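Local atomic coordinates of zona pellucida sperm-binding protein 1,Zona pellucida sperm-binding protein 1 (Gallus gallus, PDB entry 6GF6), a protein that forms part of the egg coat of the chicken, where its ZP-N1 domain, the piece present here, pairs as a homodimer that cross-links egg coat filaments. Residues H32-V35 / T41-E44; V74-G79 / C106-G111; H53-G58 / L63-G68; S49-W54 / E70-L75. The protein carries 2 engineered substitutions. All blocks are in the same frame, centred on the assembly; numbering follows the deposited sequence. Where two conformers were deposited one is given.

Interaction 1 (H32-V35 / T41-E44)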
loop_
_atom_site.group_PDB
_atom_site.type_symbol
_atom_site.label_atom_id
_atom_site.label_comp_id
_atom_site.label_asym_id
_atom_site.label_seq_id
_atom_site.Cartn_x
_atom_site.Cartn_y
_atom_site.Cartn_z
ATOM N N HIS B 32 -16.436 6.116 4.395
ATOM C CA HIS B 32 -15.513 7.040 3.760
ATOM C C HIS B 32 -14.513 7.532 4.795
ATOM O O HIS B 32 -14.887 7.844 5.933
ATOM C CB HIS B 32 -16.263 8.216 3.129
ATOM C CG HIS B 32 -16.981 7.855 1.869
ATOM N ND1 HIS B 32 -17.653 8.780 1.101
ATOM C CD2 HIS B 32 -17.123 6.667 1.234
ATOM C CE1 HIS B 32 -18.182 8.176 0.052
ATOM N NE2 HIS B 32 -17.874 6.894 0.110
ATOM N N PHE B 33 -13.245 7.578 4.398
ATOM C CA PHE B 33 -12.148 7.958 5.275
ATOM C C PHE B 33 -11.637 9.342 4.899
ATOM O O PHE B 33 -11.522 9.672 3.714
ATOM C CB PHE B 33 -10.996 6.949 5.190
ATOM C CG PHE B 33 -11.362 5.559 5.633
ATOM C CD1 PHE B 33 -11.959 4.669 4.754
ATOM C CD2 PHE B 33 -11.093 5.135 6.926
ATOM C CE1 PHE B 33 -12.289 3.386 5.158
ATOM C CE2 PHE B 33 -11.421 3.854 7.335
ATOM C CZ PHE B 33 -12.020 2.980 6.450
ATOM N N LYS B 34 -11.331 10.149 5.914
ATOM C CA LYS B 34 -10.702 11.447 5.718
ATOM C C LYS B 34 -9.622 11.643 6.771
ATOM O O LYS B 34 -9.823 11.314 7.944
ATOM C CB LYS B 34 -11.712 12.600 5.798
ATOM C CG LYS B 34 -12.690 12.682 4.635
ATOM C CD LYS B 34 -13.978 11.933 4.937
ATOM C CE LYS B 34 -15.069 12.282 3.934
ATOM N NZ LYS B 34 -14.707 11.874 2.549
ATOM N N VAL B 35 -8.483 12.177 6.347
ATOM C CA VAL B 35 -7.382 12.490 7.250
ATOM C C VAL B 35 -7.606 13.873 7.840
ATOM O O VAL B 35 -7.981 14.813 7.130
ATOM C CB VAL B 35 -6.034 12.408 6.512
ATOM C CG1 VAL B 35 -4.895 12.829 7.430
ATOM C CG2 VAL B 35 -5.803 11.000 5.985
ATOM N N THR B 41 -9.166 20.269 9.140
ATOM C CA THR B 41 -9.384 20.041 7.715
ATOM C C THR B 41 -9.537 18.548 7.447
ATOM O O THR B 41 -8.900 17.717 8.100
ATOM C CB THR B 41 -8.221 20.587 6.885
ATOM O OG1 THR B 41 -8.019 21.971 7.176
ATOM C CG2 THR B 41 -8.495 20.426 5.406
ATOM N N ARG B 42 -10.410 18.208 6.504
ATOM C CA ARG B 42 -10.673 16.819 6.151
ATOM C C ARG B 42 -10.077 16.569 4.768
ATOM O O ARG B 42 -10.594 17.066 3.763
ATOM C CB ARG B 42 -12.171 16.528 6.190
ATOM C CG ARG B 42 -12.761 16.584 7.600
ATOM C CD ARG B 42 -14.232 16.989 7.627
ATOM N NE ARG B 42 -15.096 16.058 6.897
ATOM C CZ ARG B 42 -15.633 16.281 5.696
ATOM N NH1 ARG B 42 -16.400 15.351 5.139
ATOM N NH2 ARG B 42 -15.417 17.420 5.043
ATOM N N PHE B 43 -9.050 15.728 4.713
ATOM C CA PHE B 43 -8.309 15.466 3.485
ATOM C C PHE B 43 -8.779 14.154 2.881
ATOM O O PHE B 43 -8.748 13.114 3.543
ATOM C CB PHE B 43 -6.799 15.399 3.725
ATOM C CG PHE B 43 -6.199 16.667 4.233
ATOM C CD1 PHE B 43 -6.198 16.955 5.586
ATOM C CD2 PHE B 43 -5.622 17.575 3.357
ATOM C CE1 PHE B 43 -5.640 18.133 6.059
ATOM C CE2 PHE B 43 -5.058 18.758 3.823
ATOM C CZ PHE B 43 -5.068 19.036 5.177
ATOM N N GLU B 44 -9.263 14.229 1.650
ATOM C CA GLU B 44 -9.623 13.043 0.892
ATOM C C GLU B 44 -8.402 12.157 0.693
ATOM O O GLU B 44 -7.278 12.638 0.527
ATOM C CB GLU B 44 -10.213 13.445 -0.460
ATOM C CG GLU B 44 -11.607 14.019 -0.315
ATOM C CD GLU B 44 -12.585 13.046 0.303
ATOM O OE1 GLU B 44 -13.079 13.366 1.402
ATOM O OE2 GLU B 44 -12.807 11.950 -0.261
HETATM O O HOH W 1 -11.276 9.767 0.874
#
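A beta hairpin of strand 30-36 and the short strand 42-44 brings Val35 opposite Phe43 as an antiparallel hydrogen-bonded pair. Val35 N donates to Phe43 O at 3.0 Å, and Phe43 N donates to Val35 O at 2.8 Å with an N-H...O angle of 164°. Val35 O also lies at the edge of the Phe43 ring, near its plane, 3.2 Å from CD1. On the face away from Val35 and Phe43 the contact is ionic. Lys34 bends at chi2 (93°) and again at chi4, which turns its ammonium back to Glu44, and the side chains run alongside each other. The salt bridge joins Lys34 NZ to Glu44 OE1, modelled at 2.5 Å, a doubtfully short length. Glu44 OE2 is held separately by a water that donates to it and to Phe33 O, each at 2.9 Å. Arg42 NH1 lies 3.6 Å from Lys34 CE, but its guanidinium is engaged by Gln86 and Glu88 of strand 80-90. His32 and Glu44 share one zinc site, and Lys34 and Glu88 another, in another structure of this protein, but no metal is bound here; the hairpin is thus an edge of the Ig-like ZP-N sandwich with a polar, metal-binding flank.

Interaction 2 (V74-G79 / C106-G111)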
loop_
_atom_site.group_PDB
_atom_site.type_symbol
_atom_site.label_atom_id
_atom_site.label_comp_id
_atom_site.label_asym_id
_atom_site.label_seq_id
_atom_site.Cartn_x
_atom_site.Cartn_y
_atom_site.Cartn_z
ATOM N N VAL B 74 0.856 12.899 9.817
ATOM C CA VAL B 74 1.274 12.091 10.955
ATOM C C VAL B 74 2.141 12.981 11.834
ATOM O O VAL B 74 3.136 13.548 11.367
ATOM C CB VAL B 74 2.039 10.837 10.509
ATOM C CG1 VAL B 74 2.445 10.020 11.710
ATOM C CG2 VAL B 74 1.195 10.008 9.578
ATOM N N LEU B 75 1.746 13.134 13.091
ATOM C CA LEU B 75 2.432 14.000 14.033
ATOM C C LEU B 75 3.183 13.154 15.050
ATOM O O LEU B 75 2.860 11.987 15.275
ATOM C CB LEU B 75 1.447 14.929 14.756
ATOM C CG LEU B 75 0.552 15.826 13.886
ATOM C CD1 LEU B 75 -0.538 16.474 14.730
ATOM C CD2 LEU B 75 1.363 16.897 13.161
ATOM N N VAL B 76 4.215 13.750 15.635
ATOM C CA VAL B 76 4.941 13.154 16.747
ATOM C C VAL B 76 4.488 13.851 18.024
ATOM O O VAL B 76 4.678 15.064 18.181
ATOM C CB VAL B 76 6.459 13.270 16.550
ATOM C CG1 VAL B 76 7.200 12.654 17.740
ATOM C CG2 VAL B 76 6.866 12.626 15.220
ATOM N N LYS B 77 3.883 13.087 18.933
ATOM C CA LYS B 77 3.405 13.601 20.209
ATOM C C LYS B 77 3.755 12.596 21.294
ATOM O O LYS B 77 3.412 11.415 21.184
ATOM C CB LYS B 77 1.891 13.852 20.197
ATOM C CG LYS B 77 1.431 14.903 19.195
ATOM C CD LYS B 77 -0.093 15.007 19.149
ATOM C CE LYS B 77 -0.661 15.564 20.448
ATOM N NZ LYS B 77 -2.117 15.867 20.348
ATOM N N ASP B 78 4.439 13.067 22.335
ATOM C CA ASP B 78 4.834 12.213 23.453
ATOM C C ASP B 78 5.640 11.015 22.960
ATOM O O ASP B 78 5.439 9.883 23.403
ATOM C CB ASP B 78 3.612 11.751 24.250
ATOM C CG ASP B 78 2.890 12.898 24.923
ATOM O OD1 ASP B 78 3.471 14.001 25.003
ATOM O OD2 ASP B 78 1.745 12.696 25.382
ATOM N N GLY B 79 6.550 11.262 22.023
ATOM C CA GLY B 79 7.369 10.184 21.489
ATOM C C GLY B 79 6.574 9.099 20.799
ATOM O O GLY B 79 6.919 7.916 20.905
ATOM N N CYS B 106 0.739 5.208 17.823
ATOM C CA CYS B 106 1.646 4.089 17.643
ATOM C C CYS B 106 3.015 4.460 18.193
ATOM O O CYS B 106 3.409 5.632 18.145
ATOM C CB CYS B 106 1.758 3.683 16.167
ATOM S SG CYS B 106 0.219 2.973 15.510
ATOM N N PRO B 107 3.736 3.502 18.766
ATOM C CA PRO B 107 5.003 3.838 19.415
ATOM C C PRO B 107 6.038 4.311 18.411
ATOM O O PRO B 107 6.048 3.906 17.247
ATOM C CB PRO B 107 5.421 2.520 20.075
ATOM C CG PRO B 107 4.765 1.471 19.261
ATOM C CD PRO B 107 3.467 2.054 18.798
ATOM N N ARG B 108 6.920 5.179 18.888
ATOM C CA ARG B 108 8.029 5.700 18.111
ATOM C C ARG B 108 9.324 5.485 18.886
ATOM O O ARG B 108 9.325 5.551 20.118
ATOM C CB ARG B 108 7.821 7.197 17.829
ATOM C CG ARG B 108 8.871 7.865 16.968
ATOM C CD ARG B 108 8.512 9.329 16.753
ATOM N NE ARG B 108 9.427 10.001 15.833
ATOM C CZ ARG B 108 10.505 10.689 16.202
ATOM N NH1 ARG B 108 10.825 10.818 17.487
ATOM N NH2 ARG B 108 11.267 11.255 15.278
ATOM N N PRO B 109 10.436 5.254 18.197
ATOM C CA PRO B 109 11.677 4.956 18.923
ATOM C C PRO B 109 12.422 6.204 19.365
ATOM O O PRO B 109 12.637 7.131 18.577
ATOM C CB PRO B 109 12.485 4.151 17.899
ATOM C CG PRO B 109 12.044 4.661 16.598
ATOM C CD PRO B 109 10.591 5.038 16.748
ATOM N N ALA B 110 12.801 6.248 20.637
ATOM C CA ALA B 110 13.705 7.284 21.107
ATOM C C ALA B 110 15.118 6.974 20.627
ATOM O O ALA B 110 15.595 5.845 20.762
ATOM C CB ALA B 110 13.661 7.373 22.630
ATOM N N GLY B 111 15.784 7.969 20.051
ATOM C CA GLY B 111 17.116 7.752 19.520
ATOM C C GLY B 111 18.112 7.311 20.576
ATOM O O GLY B 111 17.750 7.094 21.738
#
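Arg108 reaches across to Val76 and Gly79. Its CB sits 3.3 Å from Gly79 O, and the same oxygen takes a weak hydrogen bond from Arg108 N (3.4 Å, N-H...O angle 131°). From CB the chain leaves with CG opposite the backbone N (chi1 -177°) and stays extended as far as NE, so that it spans the gap to strand 75-76 instead of folding back on its own segment. CD then meets the valine, 3.7 Å from Val76 CG1. The next atom, NE, is 3.7 Å from Val76 CG2, which lies over one face of the guanidinium. Farther out the contact thins, with CZ at 4.1 Å from Val76 CG1 and NH1 equally distant from that methyl. The two side chains cross at about a right angle, the branched end of Val76 meeting the outer part of the arginine by van der Waals packing. All the touching residues are exposed, and the two segments bury just 168 Å² between them. The contact lies at the end of the domain where strand 96-107 runs out into the C-terminal tail. Strand 80-90 lies between the partners in the sheet: its Val82 bonds to Leu75, its Tyr81 bonds to Cys106 and packs on Arg108, and the Cys14-Cys106 disulfide ties the root of the tail to strand 9-14.

Interaction 3 (H53-G58 / L63-G68). With NAG (2-acetamido-2-deoxy-beta-D-glucopyranose), chain E.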
loop_
_atom_site.group_PDB
_atom_site.type_symbol
_atom_site.label_atom_id
_atom_site.label_comp_id
_atom_site.label_asym_id
_atom_site.label_seq_id
_atom_site.Cartn_x
_atom_site.Cartn_y
_atom_site.Cartn_z
ATOM N N HIS B 53 -0.523 7.130 1.923
ATOM C CA HIS B 53 -1.738 6.586 2.511
ATOM C C HIS B 53 -2.599 5.984 1.410
ATOM O O HIS B 53 -2.565 6.429 0.260
ATOM C CB HIS B 53 -2.528 7.630 3.324
ATOM C CG HIS B 53 -2.866 8.881 2.572
ATOM N ND1 HIS B 53 -3.045 10.094 3.202
ATOM C CD2 HIS B 53 -3.080 9.108 1.254
ATOM C CE1 HIS B 53 -3.343 11.015 2.304
ATOM N NE2 HIS B 53 -3.370 10.443 1.114
ATOM N N TRP B 54 -3.356 4.948 1.769
ATOM C CA TRP B 54 -4.062 4.159 0.772
ATOM C C TRP B 54 -5.384 3.655 1.334
ATOM O O TRP B 54 -5.604 3.626 2.548
ATOM C CB TRP B 54 -3.214 2.972 0.294
ATOM C CG TRP B 54 -1.854 3.353 -0.208
ATOM C CD1 TRP B 54 -1.505 3.643 -1.495
ATOM C CD2 TRP B 54 -0.658 3.487 0.570
ATOM N NE1 TRP B 54 -0.167 3.949 -1.567
ATOM C CE2 TRP B 54 0.376 3.862 -0.310
ATOM C CE3 TRP B 54 -0.361 3.328 1.928
ATOM C CZ2 TRP B 54 1.684 4.077 0.120
ATOM C CZ3 TRP B 54 0.938 3.542 2.355
ATOM C CH2 TRP B 54 1.945 3.913 1.453
ATOM N N LEU B 55 -6.261 3.258 0.416
ATOM C CA LEU B 55 -7.545 2.637 0.711
ATOM C C LEU B 55 -7.743 1.356 -0.074
ATOM O O LEU B 55 -7.537 1.351 -1.256
ATOM C CB LEU B 55 -8.695 3.571 0.382
ATOM C CG LEU B 55 -8.968 4.768 1.259
ATOM C CD1 LEU B 55 -10.243 5.434 0.808
ATOM C CD2 LEU B 55 -9.100 4.344 2.697
ATOM N N ASN B 56 -8.160 0.284 0.582
ATOM C CA ASN B 56 -8.420 -0.994 -0.066
ATOM C C ASN B 56 -9.656 -1.635 0.542
ATOM O O ASN B 56 -10.088 -1.289 1.644
ATOM C CB ASN B 56 -7.237 -1.962 0.052
ATOM C CG ASN B 56 -6.178 -1.710 -0.992
ATOM O OD1 ASN B 56 -6.336 -2.075 -2.155
ATOM N ND2 ASN B 56 -5.091 -1.076 -0.587
ATOM N N THR B 57 -10.225 -2.575 -0.202
ATOM C CA THR B 57 -11.340 -3.389 0.261
ATOM C C THR B 57 -10.835 -4.812 0.451
ATOM O O THR B 57 -10.253 -5.397 -0.471
ATOM C CB THR B 57 -12.502 -3.350 -0.731
ATOM O OG1 THR B 57 -12.150 -4.086 -1.908
ATOM C CG2 THR B 57 -12.835 -1.913 -1.122
ATOM N N GLY B 58 -11.021 -5.347 1.653
ATOM C CA GLY B 58 -10.580 -6.691 1.963
ATOM C C GLY B 58 -11.396 -7.755 1.254
ATOM O O GLY B 58 -12.444 -7.503 0.659
ATOM N N LEU B 63 -13.137 -2.581 4.882
ATOM C CA LEU B 63 -12.389 -1.472 4.305
ATOM C C LEU B 63 -11.141 -1.189 5.129
ATOM O O LEU B 63 -11.168 -1.250 6.363
ATOM C CB LEU B 63 -13.266 -0.226 4.205
ATOM C CG LEU B 63 -14.555 -0.471 3.402
ATOM C CD1 LEU B 63 -15.520 0.696 3.498
ATOM C CD2 LEU B 63 -14.230 -0.765 1.949
ATOM N N ILE B 64 -10.038 -0.927 4.433
ATOM C CA ILE B 64 -8.714 -0.833 5.035
ATOM C C ILE B 64 -8.126 0.519 4.664
ATOM O O ILE B 64 -7.982 0.831 3.476
ATOM C CB ILE B 64 -7.800 -1.970 4.559
ATOM C CG1 ILE B 64 -8.435 -3.337 4.855
ATOM C CG2 ILE B 64 -6.439 -1.866 5.224
ATOM C CD1 ILE B 64 -7.743 -4.502 4.165
ATOM N N PHE B 65 -7.749 1.299 5.672
ATOM C CA PHE B 65 -6.985 2.525 5.486
ATOM C C PHE B 65 -5.561 2.264 5.964
ATOM O O PHE B 65 -5.361 1.860 7.114
ATOM C CB PHE B 65 -7.587 3.685 6.273
ATOM C CG PHE B 65 -6.720 4.914 6.281
ATOM C CD1 PHE B 65 -6.459 5.602 5.103
ATOM C CD2 PHE B 65 -6.097 5.334 7.446
ATOM C CE1 PHE B 65 -5.653 6.728 5.105
ATOM C CE2 PHE B 65 -5.279 6.455 7.452
ATOM C CZ PHE B 65 -5.051 7.146 6.281
ATOM N N SER B 66 -4.589 2.443 5.069
ATOM C CA SER B 66 -3.173 2.225 5.350
ATOM C C SER B 66 -2.420 3.551 5.344
ATOM O O SER B 66 -2.672 4.405 4.484
ATOM C CB SER B 66 -2.558 1.288 4.310
ATOM O OG SER B 66 -3.296 0.078 4.222
ATOM N N ALA B 67 -1.513 3.734 6.311
ATOM C CA ALA B 67 -0.738 4.968 6.429
ATOM C C ALA B 67 0.693 4.674 6.867
ATOM O O ALA B 67 0.906 4.046 7.908
ATOM C CB ALA B 67 -1.401 5.921 7.425
ATOM N N GLY B 68 1.668 5.146 6.089
ATOM C CA GLY B 68 3.054 5.104 6.528
ATOM C C GLY B 68 3.323 6.107 7.636
ATOM O O GLY B 68 2.682 7.157 7.726
HETATM C C1 NAG E . -6.802 1.994 -4.240
HETATM C C2 NAG E . -8.219 2.416 -4.644
HETATM C C3 NAG E . -9.217 1.309 -4.315
HETATM C C4 NAG E . -8.771 -0.016 -4.913
HETATM C C5 NAG E . -7.346 -0.335 -4.469
HETATM C C6 NAG E . -6.782 -1.589 -5.104
HETATM C C7 NAG E . -8.527 4.874 -4.554
HETATM C C8 NAG E . -8.017 4.935 -5.969
HETATM N N2 NAG E . -8.603 3.655 -3.995
HETATM O O3 NAG E . -10.497 1.670 -4.823
HETATM O O4 NAG E . -9.649 -1.054 -4.493
HETATM O O5 NAG E . -6.473 0.744 -4.839
HETATM O O6 NAG E . -5.472 -1.884 -4.635
HETATM O O7 NAG E . -8.864 5.884 -3.944
#
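His53 starts strand 53-57 across from Ala67, a non-hydrogen-bonded pair. Its CB rests 3.7 Å from Phe65 CE1, while chi1 of 54° puts CG between the backbone N and the carbonyl carbon and leads the imidazole away from strand 63-68. Trp54 follows with a two-way backbone pairing: Trp54 N donates to Ser66 O at 2.9 Å, and Ser66 N returns the bond to Trp54 O at 3.0 Å. Over the partner strand the indole sets CE3 3.8 Å from Ser66 CB; it also stacks on His73 and meets Phe43 edge-to-face, both of the second subunit. This two-stranded hairpin, its strands at 163°, is the edge of the four-stranded antiparallel sheet of the Ig-like ZP-N domain, with strand 53-57 outermost within the chain, and the face bearing Trp54 and Ser66 takes part in the homodimer interface. On the other face Leu55 crosses Phe65 obliquely, its CD2 at the ring edge, near the plane, 3.8 Å from Phe65 CD1; Phe33 packs on both from strand 30-36. The backbone of Leu55 also borders the glycan, its O lying 3.1 Å from NAG C1. Asn56 forms the second hydrogen-bonded pair: its O accepts from Ile64 N at 2.8 Å, with an N-H...O angle of 156°, and its N donates to Ile64 O. Thr57 and Leu63 then run side by side in the same direction, CG2 of the threonine 3.6 Å from Leu63 CD2, before Gly58 CA passes Ile64 CD1 where the chain leaves the strand.

Interaction 4 (S49-W54 / E70-L75)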
loop_
_atom_site.group_PDB
_atom_site.type_symbol
_atom_site.label_atom_id
_atom_site.label_comp_id
_atom_site.label_asym_id
_atom_site.label_seq_id
_atom_site.Cartn_x
_atom_site.Cartn_y
_atom_site.Cartn_z
ATOM N N SER B 49 -0.456 9.266 -4.541
ATOM C CA SER B 49 -0.275 10.396 -3.651
ATOM C C SER B 49 1.100 10.300 -3.025
ATOM O O SER B 49 1.650 9.207 -2.873
ATOM C CB SER B 49 -1.366 10.410 -2.564
ATOM O OG SER B 49 -1.147 11.437 -1.611
ATOM N N ILE B 50 1.676 11.465 -2.739
ATOM C CA ILE B 50 2.950 11.543 -2.039
ATOM C C ILE B 50 2.783 11.278 -0.544
ATOM O O ILE B 50 3.777 11.044 0.153
ATOM C CB ILE B 50 3.599 12.919 -2.279
ATOM C CG1 ILE B 50 5.079 12.912 -1.895
ATOM C CG2 ILE B 50 2.869 14.000 -1.504
ATOM C CD1 ILE B 50 5.951 12.142 -2.875
ATOM N N CYS B 51 1.554 11.321 -0.035
ATOM C CA CYS B 51 1.296 11.285 1.398
ATOM C C CYS B 51 1.391 9.895 2.017
ATOM O O CYS B 51 1.205 9.774 3.231
ATOM C CB CYS B 51 -0.098 11.860 1.678
ATOM S SG CYS B 51 -0.153 13.662 1.567
ATOM N N MET B 52 1.661 8.864 1.216
ATOM C CA MET B 52 1.863 7.499 1.705
ATOM C C MET B 52 0.662 7.013 2.517
ATOM O O MET B 52 0.795 6.543 3.649
ATOM C CB MET B 52 3.160 7.395 2.511
ATOM C CG MET B 52 4.389 7.878 1.757
ATOM S SD MET B 52 4.622 7.037 0.177
ATOM C CE MET B 52 5.970 7.988 -0.525
ATOM N N HIS B 53 -0.523 7.130 1.923
ATOM C CA HIS B 53 -1.738 6.586 2.511
ATOM C C HIS B 53 -2.599 5.984 1.410
ATOM O O HIS B 53 -2.565 6.429 0.260
ATOM C CB HIS B 53 -2.528 7.630 3.324
ATOM C CG HIS B 53 -2.866 8.881 2.572
ATOM N ND1 HIS B 53 -3.045 10.094 3.202
ATOM C CD2 HIS B 53 -3.080 9.108 1.254
ATOM C CE1 HIS B 53 -3.343 11.015 2.304
ATOM N NE2 HIS B 53 -3.370 10.443 1.114
ATOM N N TRP B 54 -3.356 4.948 1.769
ATOM C CA TRP B 54 -4.062 4.159 0.772
ATOM C C TRP B 54 -5.384 3.655 1.334
ATOM O O TRP B 54 -5.604 3.626 2.548
ATOM C CB TRP B 54 -3.214 2.972 0.294
ATOM C CG TRP B 54 -1.854 3.353 -0.208
ATOM C CD1 TRP B 54 -1.505 3.643 -1.495
ATOM C CD2 TRP B 54 -0.658 3.487 0.570
ATOM N NE1 TRP B 54 -0.167 3.949 -1.567
ATOM C CE2 TRP B 54 0.376 3.862 -0.310
ATOM C CE3 TRP B 54 -0.361 3.328 1.928
ATOM C CZ2 TRP B 54 1.684 4.077 0.120
ATOM C CZ3 TRP B 54 0.938 3.542 2.355
ATOM C CH2 TRP B 54 1.945 3.913 1.453
ATOM N N GLU B 70 5.778 8.067 8.038
ATOM C CA GLU B 70 6.386 9.310 7.578
ATOM C C GLU B 70 5.481 10.076 6.622
ATOM O O GLU B 70 5.948 10.982 5.926
ATOM C CB GLU B 70 7.721 9.014 6.888
ATOM C CG GLU B 70 8.736 8.260 7.741
ATOM C CD GLU B 70 9.358 9.118 8.816
ATOM O OE1 GLU B 70 9.263 10.359 8.719
ATOM O OE2 GLU B 70 9.948 8.548 9.759
ATOM N N GLY B 71 4.188 9.768 6.609
ATOM C CA GLY B 71 3.279 10.363 5.657
ATOM C C GLY B 71 2.680 11.667 6.143
ATOM O O GLY B 71 3.001 12.185 7.211
ATOM N N CYS B 72 1.794 12.209 5.318
ATOM C CA CYS B 72 1.223 13.521 5.581
ATOM C C CYS B 72 0.348 13.506 6.817
ATOM O O CYS B 72 -0.514 12.637 6.981
ATOM C CB CYS B 72 0.370 13.982 4.414
ATOM S SG CYS B 72 1.244 14.250 2.917
ATOM N N HIS B 73 0.532 14.516 7.656
ATOM C CA HIS B 73 -0.320 14.791 8.800
ATOM C C HIS B 73 -0.108 13.805 9.932
ATOM O O HIS B 73 -0.844 13.856 10.926
ATOM C CB HIS B 73 -1.791 14.810 8.383
ATOM C CG HIS B 73 -2.076 15.873 7.374
ATOM N ND1 HIS B 73 -1.798 17.204 7.604
ATOM C CD2 HIS B 73 -2.533 15.796 6.102
ATOM C CE1 HIS B 73 -2.107 17.906 6.531
ATOM N NE2 HIS B 73 -2.557 17.078 5.606
ATOM N N VAL B 74 0.856 12.899 9.817
ATOM C CA VAL B 74 1.274 12.091 10.955
ATOM C C VAL B 74 2.141 12.981 11.834
ATOM O O VAL B 74 3.136 13.548 11.367
ATOM C CB VAL B 74 2.039 10.837 10.509
ATOM C CG1 VAL B 74 2.445 10.020 11.710
ATOM C CG2 VAL B 74 1.195 10.008 9.578
ATOM N N LEU B 75 1.746 13.134 13.091
ATOM C CA LEU B 75 2.432 14.000 14.033
ATOM C C LEU B 75 3.183 13.154 15.050
ATOM O O LEU B 75 2.860 11.987 15.275
ATOM C CB LEU B 75 1.447 14.929 14.756
ATOM C CG LEU B 75 0.552 15.826 13.886
ATOM C CD1 LEU B 75 -0.538 16.474 14.730
ATOM C CD2 LEU B 75 1.363 16.897 13.161
HETATM O O HOH W 2 -1.775 10.170 6.088
#
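Cys51 O accepts a hydrogen bond from Cys72 N, 3.3 Å long with an N-H...O angle of 154°, and is also approached by Gly71 CA at 3.2 Å. These backbone contacts run beside a covalent one: Cys51 SG and Cys72 SG are joined at 2.0 Å, with a chi3 of -76°. Each sulfur is turned opposite its own carbonyl carbon (chi1 -76° for Cys51). Ahead of the disulfide Ser49 OG accepts from Cys51 N at 3.1 Å, an ST turn, and on the far side Gly71 to Val74 form a type II beta turn with Cys72 and His73 at its corners, closed by a weak Val74 N to Gly71 O hydrogen bond. A water bridges the two segments beside the disulfide, donating to Cys72 O at 2.9 Å and lying 3.2 Å from His53 ND1. One face of the His53 ring is overlain by Cys51 CB. His53 and His73 are zinc ligands in another crystal of this protein. The disulfide thereby joins the loop entering strand 53-57 to the one between strands 63-68 and 75-76, with Tyr81 and Leu83 of strand 80-90 packed on Val74 and Cys72 of the second subunit against Met52 and Trp54.

Interactions 1 and 3 are hairpins of the two sheets, each partly buried, and they meet in the interior where Phe33 and Val35 pack on Leu55, Leu63 and Phe65. Interaction 3 is the more regular, with two complete hydrogen-bonded pairs against one in interaction 1, whose outer flank is ionic instead. Interactions 2 and 4 lie at the surface: one relies on van der Waals contact and a weak backbone bond, the other on a covalent cross-link. Interaction 4 shares His53 and Trp54 with interaction 3 and Val74 and Leu75 with interaction 2, linking them along the chain. The second subunit packs on interactions 3 and 4.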